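Local atomic coordinates of CELL WALL surface anchor family protein (Streptococcus pneumoniae, PDB entry 2WW8), a protein that is the pilus adhesin RrgA, a multidomain surface protein that probably mediates recognition of and attachment to host cells. Residues 319-324 and 328-333; 396-401 and 405-410; 608-613 and 618-623. All blocks are in the same frame, centred on the assembly; numbering follows the deposited sequence.

Interaction 1: residues 319-324 and 328-333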
loop_
_atom_site.group_PDB
_atom_site.type_symbol
_atom_site.label_atom_id
_atom_site.label_comp_id
_atom_site.label_asym_id
_atom_site.label_seq_id
_atom_site.Cartn_x
_atom_site.Cartn_y
_atom_site.Cartn_z
ATOM N N TYR A 319 -13.357 31.016 13.709
ATOM C CA TYR A 319 -12.773 29.783 14.238
ATOM C C TYR A 319 -13.859 28.943 14.890
ATOM O O TYR A 319 -13.540 28.139 15.755
ATOM C CB TYR A 319 -11.733 30.203 15.291
ATOM C CG TYR A 319 -10.457 30.843 14.698
ATOM C CD1 TYR A 319 -9.913 30.395 13.473
ATOM C CD2 TYR A 319 -9.790 31.870 15.373
ATOM C CE1 TYR A 319 -8.706 30.973 12.938
ATOM C CE2 TYR A 319 -8.576 32.443 14.868
ATOM C CZ TYR A 319 -8.058 31.968 13.662
ATOM O OH TYR A 319 -6.908 32.549 13.168
ATOM N N SER A 320 -15.136 29.164 14.557
ATOM C CA SER A 320 -16.169 28.383 15.250
ATOM C C SER A 320 -16.890 27.445 14.279
ATOM O O SER A 320 -16.814 27.606 13.053
ATOM C CB SER A 320 -17.129 29.286 16.020
ATOM O OG SER A 320 -16.381 29.906 17.044
ATOM N N TYR A 321 -17.508 26.388 14.825
ATOM C CA TYR A 321 -18.384 25.576 14.024
ATOM C C TYR A 321 -19.623 25.313 14.848
ATOM O O TYR A 321 -19.691 24.359 15.650
ATOM C CB TYR A 321 -17.649 24.314 13.557
ATOM C CG TYR A 321 -18.426 23.673 12.438
ATOM C CD1 TYR A 321 -19.533 22.847 12.717
ATOM C CD2 TYR A 321 -18.072 23.886 11.108
ATOM C CE1 TYR A 321 -20.255 22.234 11.709
ATOM C CE2 TYR A 321 -18.795 23.287 10.063
ATOM C CZ TYR A 321 -19.869 22.485 10.399
ATOM O OH TYR A 321 -20.587 21.935 9.384
ATOM N N LEU A 322 -20.602 26.195 14.673
ATOM C CA LEU A 322 -21.634 26.366 15.699
ATOM C C LEU A 322 -22.817 25.403 15.483
ATOM O O LEU A 322 -23.937 25.733 15.875
ATOM C CB LEU A 322 -22.194 27.788 15.680
ATOM C CG LEU A 322 -21.141 28.806 16.096
ATOM C CD1 LEU A 322 -21.560 30.285 15.901
ATOM C CD2 LEU A 322 -20.511 28.522 17.454
ATOM N N LYS A 323 -22.566 24.257 14.851
ATOM C CA LYS A 323 -23.568 23.236 14.576
ATOM C C LYS A 323 -23.035 21.844 14.987
ATOM O O LYS A 323 -21.903 21.430 14.583
ATOM C CB LYS A 323 -23.873 23.305 13.091
ATOM C CG LYS A 323 -25.138 22.579 12.655
ATOM C CD LYS A 323 -25.238 22.450 11.126
ATOM C CE LYS A 323 -24.757 21.091 10.642
ATOM N NZ LYS A 323 -24.397 21.158 9.200
ATOM N N LEU A 324 -23.795 21.160 15.863
ATOM C CA LEU A 324 -23.505 19.761 16.252
ATOM C C LEU A 324 -23.577 18.938 14.980
ATOM O O LEU A 324 -24.586 19.013 14.251
ATOM C CB LEU A 324 -24.571 19.226 17.223
ATOM C CG LEU A 324 -24.324 19.672 18.666
ATOM C CD1 LEU A 324 -25.496 19.162 19.480
ATOM C CD2 LEU A 324 -22.989 19.147 19.139
ATOM N N LYS A 328 -18.931 13.406 8.034
ATOM C CA LYS A 328 -17.473 13.389 7.814
ATOM C C LYS A 328 -16.870 14.630 7.127
ATOM O O LYS A 328 -15.771 15.099 7.487
ATOM C CB LYS A 328 -17.072 12.122 7.030
ATOM C CG LYS A 328 -17.300 10.796 7.814
ATOM C CD LYS A 328 -16.882 10.882 9.308
ATOM C CE LYS A 328 -17.190 9.555 10.064
ATOM N NZ LYS A 328 -16.630 9.528 11.448
ATOM N N ASN A 329 -17.570 15.175 6.134
ATOM C CA ASN A 329 -17.098 16.369 5.449
ATOM C C ASN A 329 -17.156 17.609 6.333
ATOM O O ASN A 329 -16.251 18.458 6.343
ATOM C CB ASN A 329 -17.918 16.596 4.170
ATOM C CG ASN A 329 -17.534 15.658 3.018
ATOM O OD1 ASN A 329 -18.415 15.035 2.433
ATOM N ND2 ASN A 329 -16.237 15.545 2.692
ATOM N N ASP A 330 -18.238 17.722 7.091
ATOM C CA ASP A 330 -18.414 18.790 8.071
ATOM C C ASP A 330 -17.324 18.707 9.135
ATOM O O ASP A 330 -16.847 19.751 9.567
ATOM C CB ASP A 330 -19.741 18.660 8.843
ATOM C CG ASP A 330 -21.006 19.076 8.049
ATOM O OD1 ASP A 330 -20.904 19.434 6.837
ATOM O OD2 ASP A 330 -22.104 19.044 8.708
ATOM N N ILE A 331 -17.003 17.496 9.587
ATOM C CA ILE A 331 -15.973 17.304 10.618
ATOM C C ILE A 331 -14.611 17.775 10.107
ATOM O O ILE A 331 -13.881 18.446 10.844
ATOM C CB ILE A 331 -15.889 15.836 11.086
ATOM C CG1 ILE A 331 -17.165 15.483 11.905
ATOM C CG2 ILE A 331 -14.599 15.635 11.906
ATOM C CD1 ILE A 331 -17.460 14.042 11.942
ATOM N N VAL A 332 -14.287 17.442 8.852
ATOM C CA VAL A 332 -13.078 17.956 8.203
ATOM C C VAL A 332 -13.013 19.504 8.228
ATOM O O VAL A 332 -11.976 20.105 8.464
ATOM C CB VAL A 332 -12.877 17.428 6.765
ATOM C CG1 VAL A 332 -11.718 18.201 6.005
ATOM C CG2 VAL A 332 -12.610 15.917 6.797
ATOM N N GLU A 333 -14.157 20.118 7.965
ATOM C CA GLU A 333 -14.257 21.549 7.879
ATOM C C GLU A 333 -14.112 22.128 9.278
ATOM O O GLU A 333 -13.356 23.069 9.480
ATOM C CB GLU A 333 -15.591 21.868 7.207
ATOM C CG GLU A 333 -15.756 23.346 6.941
ATOM C CD GLU A 333 -17.129 23.687 6.353
ATOM O OE1 GLU A 333 -17.892 22.770 5.933
ATOM O OE2 GLU A 333 -17.425 24.907 6.373
#

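Interaction 2: residues 396-401 and 405-410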
loop_
_atom_site.group_PDB
_atom_site.type_symbol
_atom_site.label_atom_id
_atom_site.label_comp_id
_atom_site.label_asym_id
_atom_site.label_seq_id
_atom_site.Cartn_x
_atom_site.Cartn_y
_atom_site.Cartn_z
ATOM N N ILE A 396 -25.499 42.006 35.853
ATOM C CA ILE A 396 -26.718 41.629 36.516
ATOM C C ILE A 396 -27.620 42.872 36.415
ATOM O O ILE A 396 -27.149 44.035 36.563
ATOM C CB ILE A 396 -26.364 41.304 37.937
ATOM C CG1 ILE A 396 -25.390 40.114 37.898
ATOM C CG2 ILE A 396 -27.633 41.095 38.839
ATOM C CD1 ILE A 396 -24.794 39.760 39.260
ATOM N N ASN A 397 -28.901 42.613 36.132
ATOM C CA ASN A 397 -29.852 43.674 35.779
ATOM C C ASN A 397 -30.453 44.322 37.028
ATOM O O ASN A 397 -31.630 44.167 37.287
ATOM C CB ASN A 397 -30.907 43.106 34.810
ATOM C CG ASN A 397 -31.956 44.119 34.393
ATOM O OD1 ASN A 397 -31.637 45.254 34.147
ATOM N ND2 ASN A 397 -33.216 43.726 34.375
ATOM N N PHE A 398 -29.639 45.031 37.816
ATOM C CA PHE A 398 -30.147 45.806 38.965
ATOM C C PHE A 398 -31.110 46.918 38.585
ATOM O O PHE A 398 -30.906 47.596 37.575
ATOM C CB PHE A 398 -28.979 46.372 39.804
ATOM C CG PHE A 398 -28.204 45.297 40.572
ATOM C CD1 PHE A 398 -28.808 44.597 41.607
ATOM C CD2 PHE A 398 -26.898 44.991 40.263
ATOM C CE1 PHE A 398 -28.117 43.620 42.312
ATOM C CE2 PHE A 398 -26.159 43.983 40.940
ATOM C CZ PHE A 398 -26.774 43.318 41.992
ATOM N N ASN A 399 -32.128 47.115 39.410
ATOM C CA ASN A 399 -33.098 48.204 39.292
ATOM C C ASN A 399 -32.651 49.435 40.088
ATOM O O ASN A 399 -32.404 49.351 41.296
ATOM C CB ASN A 399 -34.462 47.688 39.778
ATOM C CG ASN A 399 -35.610 48.644 39.492
ATOM O OD1 ASN A 399 -35.452 49.789 39.070
ATOM N ND2 ASN A 399 -36.807 48.162 39.770
ATOM N N HIS A 400 -32.500 50.570 39.404
ATOM C CA HIS A 400 -31.949 51.771 40.029
ATOM C C HIS A 400 -33.025 52.812 40.229
ATOM O O HIS A 400 -32.656 53.950 40.540
ATOM C CB HIS A 400 -30.814 52.448 39.242
ATOM C CG HIS A 400 -29.673 51.534 38.948
ATOM N ND1 HIS A 400 -28.949 50.928 39.950
ATOM C CD2 HIS A 400 -29.170 51.070 37.780
ATOM C CE1 HIS A 400 -28.036 50.136 39.417
ATOM N NE2 HIS A 400 -28.154 50.200 38.102
ATOM N N ALA A 401 -34.295 52.437 40.045
ATOM C CA ALA A 401 -35.387 53.386 40.226
ATOM C C ALA A 401 -35.490 53.849 41.673
ATOM O O ALA A 401 -35.069 53.135 42.576
ATOM C CB ALA A 401 -36.713 52.813 39.740
ATOM N N PRO A 405 -35.923 48.182 45.707
ATOM C CA PRO A 405 -35.347 47.599 46.922
ATOM C C PRO A 405 -33.838 47.722 46.991
ATOM O O PRO A 405 -33.199 48.033 46.000
ATOM C CB PRO A 405 -35.719 46.108 46.858
ATOM C CG PRO A 405 -36.589 45.908 45.693
ATOM C CD PRO A 405 -36.585 47.175 44.857
ATOM N N SER A 406 -33.253 47.464 48.149
ATOM C CA SER A 406 -31.792 47.475 48.242
ATOM C C SER A 406 -31.169 46.469 47.279
ATOM O O SER A 406 -31.777 45.432 46.936
ATOM C CB SER A 406 -31.359 47.183 49.679
ATOM O OG SER A 406 -31.282 45.785 49.862
ATOM N N TYR A 407 -29.950 46.771 46.837
ATOM C CA TYR A 407 -29.243 45.873 45.966
ATOM C C TYR A 407 -29.139 44.443 46.506
ATOM O O TYR A 407 -29.218 43.516 45.718
ATOM C CB TYR A 407 -27.896 46.453 45.529
ATOM C CG TYR A 407 -28.060 47.780 44.810
ATOM C CD1 TYR A 407 -28.871 47.857 43.691
ATOM C CD2 TYR A 407 -27.455 48.970 45.276
ATOM C CE1 TYR A 407 -29.039 49.028 43.010
ATOM C CE2 TYR A 407 -27.632 50.178 44.575
ATOM C CZ TYR A 407 -28.434 50.196 43.438
ATOM O OH TYR A 407 -28.683 51.322 42.665
ATOM N N GLN A 408 -28.892 44.291 47.802
ATOM C CA GLN A 408 -28.791 42.961 48.380
ATOM C C GLN A 408 -30.173 42.265 48.254
ATOM O O GLN A 408 -30.218 41.114 47.869
ATOM C CB GLN A 408 -28.372 43.053 49.861
ATOM C CG GLN A 408 -28.173 41.680 50.551
ATOM C CD GLN A 408 -27.059 40.918 49.884
ATOM O OE1 GLN A 408 -25.946 41.432 49.762
ATOM N NE2 GLN A 408 -27.343 39.700 49.395
ATOM N N ASN A 409 -31.271 42.932 48.645
ATOM C CA ASN A 409 -32.641 42.411 48.467
ATOM C C ASN A 409 -32.880 42.008 47.002
ATOM O O ASN A 409 -33.413 40.927 46.713
ATOM C CB ASN A 409 -33.712 43.369 49.001
ATOM C CG ASN A 409 -33.814 43.351 50.547
ATOM O OD1 ASN A 409 -33.455 42.377 51.199
ATOM N ND2 ASN A 409 -34.308 44.433 51.116
ATOM N N GLN A 410 -32.400 42.846 46.085
ATOM C CA GLN A 410 -32.601 42.563 44.682
ATOM C C GLN A 410 -31.860 41.296 44.331
ATOM O O GLN A 410 -32.384 40.432 43.608
ATOM C CB GLN A 410 -32.139 43.707 43.795
ATOM C CG GLN A 410 -33.058 44.909 43.885
ATOM C CD GLN A 410 -32.678 45.936 42.829
ATOM O OE1 GLN A 410 -32.337 45.572 41.706
ATOM N NE2 GLN A 410 -32.758 47.207 43.158
#

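Interaction 3: residues 608-613 and 618-623. With CA (calcium ion), chain D.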
loop_
_atom_site.group_PDB
_atom_site.type_symbol
_atom_site.label_atom_id
_atom_site.label_comp_id
_atom_site.label_asym_id
_atom_site.label_seq_id
_atom_site.Cartn_x
_atom_site.Cartn_y
_atom_site.Cartn_z
ATOM N N LEU A 608 6.993 -22.742 0.955
ATOM C CA LEU A 608 7.611 -21.741 1.816
ATOM C C LEU A 608 9.137 -21.976 1.771
ATOM O O LEU A 608 9.572 -23.134 1.872
ATOM C CB LEU A 608 7.142 -21.924 3.260
ATOM C CG LEU A 608 7.584 -20.892 4.324
ATOM C CD1 LEU A 608 7.167 -19.477 4.130
ATOM C CD2 LEU A 608 7.007 -21.391 5.654
ATOM N N GLN A 609 9.911 -20.908 1.580
ATOM C CA GLN A 609 11.378 -20.981 1.539
ATOM C C GLN A 609 11.859 -21.048 2.968
ATOM O O GLN A 609 11.647 -20.126 3.765
ATOM C CB GLN A 609 12.002 -19.785 0.840
ATOM C CG GLN A 609 11.570 -19.787 -0.624
ATOM C CD GLN A 609 12.004 -21.059 -1.318
ATOM O OE1 GLN A 609 11.278 -22.075 -1.373
ATOM N NE2 GLN A 609 13.218 -21.017 -1.853
ATOM N N LEU A 610 12.441 -22.187 3.307
ATOM C CA LEU A 610 13.033 -22.399 4.627
ATOM C C LEU A 610 14.569 -22.300 4.570
ATOM O O LEU A 610 15.261 -22.631 5.547
ATOM C CB LEU A 610 12.640 -23.790 5.142
ATOM C CG LEU A 610 11.120 -23.965 5.187
ATOM C CD1 LEU A 610 10.665 -25.366 5.586
ATOM C CD2 LEU A 610 10.570 -22.914 6.115
ATOM N N GLY A 611 15.102 -21.860 3.426
ATOM C CA GLY A 611 16.551 -21.912 3.176
ATOM C C GLY A 611 17.219 -23.266 3.399
ATOM O O GLY A 611 16.579 -24.287 3.667
ATOM N N THR A 612 18.540 -23.307 3.293
ATOM C CA THR A 612 19.260 -24.594 3.282
ATOM C C THR A 612 19.023 -25.520 4.483
ATOM O O THR A 612 19.044 -26.740 4.308
ATOM C CB THR A 612 20.758 -24.356 3.003
ATOM O OG1 THR A 612 20.828 -23.460 1.879
ATOM C CG2 THR A 612 21.482 -25.642 2.648
ATOM N N ASP A 613 18.772 -24.970 5.679
ATOM C CA ASP A 613 18.577 -25.825 6.862
ATOM C C ASP A 613 17.290 -26.643 6.756
ATOM O O ASP A 613 17.095 -27.613 7.499
ATOM C CB ASP A 613 18.711 -25.065 8.197
ATOM C CG ASP A 613 17.824 -23.807 8.260
ATOM O OD1 ASP A 613 17.652 -23.207 7.190
ATOM O OD2 ASP A 613 17.313 -23.383 9.330
ATOM N N PRO A 618 13.996 -17.815 12.427
ATOM C CA PRO A 618 13.923 -16.368 12.192
ATOM C C PRO A 618 14.545 -15.831 10.905
ATOM O O PRO A 618 14.096 -14.785 10.444
ATOM C CB PRO A 618 14.628 -15.792 13.432
ATOM C CG PRO A 618 14.357 -16.876 14.502
ATOM C CD PRO A 618 14.680 -18.110 13.704
ATOM N N ALA A 619 15.539 -16.508 10.329
ATOM C CA ALA A 619 16.029 -16.187 8.968
ATOM C C ALA A 619 15.004 -16.272 7.822
ATOM O O ALA A 619 15.296 -15.740 6.729
ATOM C CB ALA A 619 17.233 -17.066 8.602
ATOM N N ASP A 620 13.863 -16.937 8.036
ATOM C CA ASP A 620 12.909 -17.233 6.954
ATOM C C ASP A 620 11.725 -16.267 6.918
ATOM O O ASP A 620 10.873 -16.342 6.014
ATOM C CB ASP A 620 12.394 -18.658 7.069
ATOM C CG ASP A 620 13.533 -19.627 7.166
ATOM O OD1 ASP A 620 14.573 -19.391 6.492
ATOM O OD2 ASP A 620 13.438 -20.573 7.980
ATOM N N TYR A 621 11.661 -15.338 7.868
ATOM C CA TYR A 621 10.499 -14.450 7.847
ATOM C C TYR A 621 10.915 -13.151 8.500
ATOM O O TYR A 621 11.932 -13.096 9.201
ATOM C CB TYR A 621 9.305 -15.072 8.592
ATOM C CG TYR A 621 9.549 -15.183 10.101
ATOM C CD1 TYR A 621 9.194 -14.119 10.960
ATOM C CD2 TYR A 621 10.157 -16.320 10.642
ATOM C CE1 TYR A 621 9.448 -14.211 12.334
ATOM C CE2 TYR A 621 10.397 -16.428 11.989
ATOM C CZ TYR A 621 10.040 -15.353 12.809
ATOM O OH TYR A 621 10.289 -15.433 14.158
ATOM N N THR A 622 10.106 -12.114 8.304
ATOM C CA THR A 622 10.181 -10.958 9.187
ATOM C C THR A 622 8.824 -10.653 9.819
ATOM O O THR A 622 7.770 -10.880 9.207
ATOM C CB THR A 622 10.745 -9.676 8.488
ATOM O OG1 THR A 622 9.772 -9.071 7.609
ATOM C CG2 THR A 622 12.052 -9.924 7.761
ATOM N N LEU A 623 8.847 -10.109 11.033
ATOM C CA LEU A 623 7.642 -9.604 11.687
ATOM C C LEU A 623 8.030 -8.278 12.357
ATOM O O LEU A 623 8.901 -8.270 13.247
ATOM C CB LEU A 623 7.084 -10.624 12.696
ATOM C CG LEU A 623 5.660 -10.230 13.141
ATOM C CD1 LEU A 623 4.647 -10.418 12.003
ATOM C CD2 LEU A 623 5.193 -10.964 14.408
HETATM CA CA CA D . 15.595 -21.637 7.789
HETATM O O HOH W 1 10.910 -17.571 3.646
HETATM O O HOH W 2 17.598 -20.403 7.089
#

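Interaction 1: residues 319-324 and 328-333
Y321 packs against D330 and E333 of helix 328-337, and K323 pairs with D330. The contact lies in what looks like the von Willebrand A (integrin I-like) domain, a fold with a central parallel sheet and helices on its flanks. The chain at Y321 is backbone-bonded to L272 of strand 269-275, at the edge of that sheet. The short link after 324 leads directly into the helix.

Along the helix, D330 comes first and carries most of the contact. Its CB bond points at the strand. Its carboxylate sits beside the phenol end of Y321, with CG 3.2 Å from Y321 OH. OH and OD2 are close, but the angle is too poor for a hydrogen bond. OD2 forms a salt bridge with K323 NZ at 3.2 Å, met on the syn side but 35° out of the carboxylate plane. OD2 also bonds to T325 OG1, which should help fix the rotation of the group. K323 bends at chi3 (98°) on its way to D330. I331 faces the other way, onto I259 and T263 of helix 247-263.

One turn further, the extended E333 brings its CD to the edge of the Y321 ring, near the ring plane. The two flat groups are nearly perpendicular, at 82°, and E333 CD lies 4.1 Å from Y321 CE2.

Interaction 2: residues 396-401 and 405-410
F398 and Q410 bring the backbones closest, with CA atoms 7.0 Å apart where an irregular stretch passes the first turn of helix 407-416.

The amide of Q410 reads the backbone of N399 twice. N399 N donates to Q410 OE1 at 2.8 Å, nearly straight at 170°. Q410 NE2 donates back to N399 O at 2.9 Å. Both bonds lie in the carbonyl plane of their acceptor, each on a lone pair. NE2 also donates to P405 O at 3.0 Å, tilted 31° from that carbonyl plane. The three bonds hold the buried amide flat and fix which end is O and which is N. Q410 reaches N399 because its chain is extended beyond CG.

F398 packs against both Q410 and Y407, chiefly through CD1. Q410 OE1 lies at the edge of its ring, near the ring plane. Y407 turns an edge toward the F398 face in an offset edge-to-face pair, with planes at 75°. The closest carbons of the two side chains, F398 CD1 and Y407 CD1, are 3.9 Å apart. I396 CG2 lies over one face of F398, toward the rim. The far end of Y407 meets H400: ND1 and OH are hydrogen-bonded at 2.8 Å, and the OH lies at the imidazole edge. The two rings meet rim to rim.

Y407 N also bonds a buffer molecule, EPE, probably from the crystallisation liquor. On the loop, N399 OD1 accepts from A401 N in an Asx turn. On the helix, S406 OG accepts from N409 N. This is an N-capped helix start, joined to its preceding loop by the paired hydrogen bonds between the Q410 amide and the main chain of N399, and by an F398-H400-Y407 aromatic cluster.

Interaction 3: residues 608-613 and 618-623
L610 and D620 meet through a shared calcium ion, in the loop between strands 606-608 and 621-625. The two segments have little direct packing. Their CA atoms are closest at this pair, 5.7 Å apart.

L610 gives its backbone O to the metal at 2.5 Å. D620 gives both carboxylate oxygens, with OD2 the nearer at 2.4 Å and OD1 at 2.8 Å. L610 O and D620 OD1 are therefore close without being hydrogen-bonded. D613 comes from the first segment and also uses both oxygens, OD1 at 2.7 Å and OD2 at 2.9 Å from the calcium. Its CG sits between the backbone N and the carbonyl carbon (chi1 52°), which turns the carboxylate toward the ion. Water 2 binds the metal too.

This is a calcium-binding loop in the Ig-like domain of the tip pilin. R615 O and D617 OD1, from the short link between the segments, bring the ligating oxygens to eight. The ion probably offsets the repulsion among three nearby aspartates. D617 OD2 also takes a hydrogen bond from A619 N, just before D620.

G611 follows L610 with a positive phi. The CB of D620 packs against Q609 O at 3.7 Å. The CB of L610 points away from D620 and its side chain touches F616, though CD2 still passes near D620 OD2. On the strand side of the metal, water 1 lies between Q609 O and D620 O, 2.7 Å from each.

The three contacts follow one another along the chain and do not touch. Interactions 1 and 2 lie on the same side of the chain's centre, 42 Å apart between centres and about 23 Å between nearest atoms. The first segment of interaction 1 is near the magnesium site of S234, S236 and D387: Y319 touches N233, next to S234. Interaction 2 is in the long excursion between parallel strands 379-386 and 533-539. Interaction 3 belongs to the Ig-like domain and binds its own calcium ion. Its centre is 51 Å from interaction 1 and 87 Å from interaction 2, consistent with an elongated adhesin.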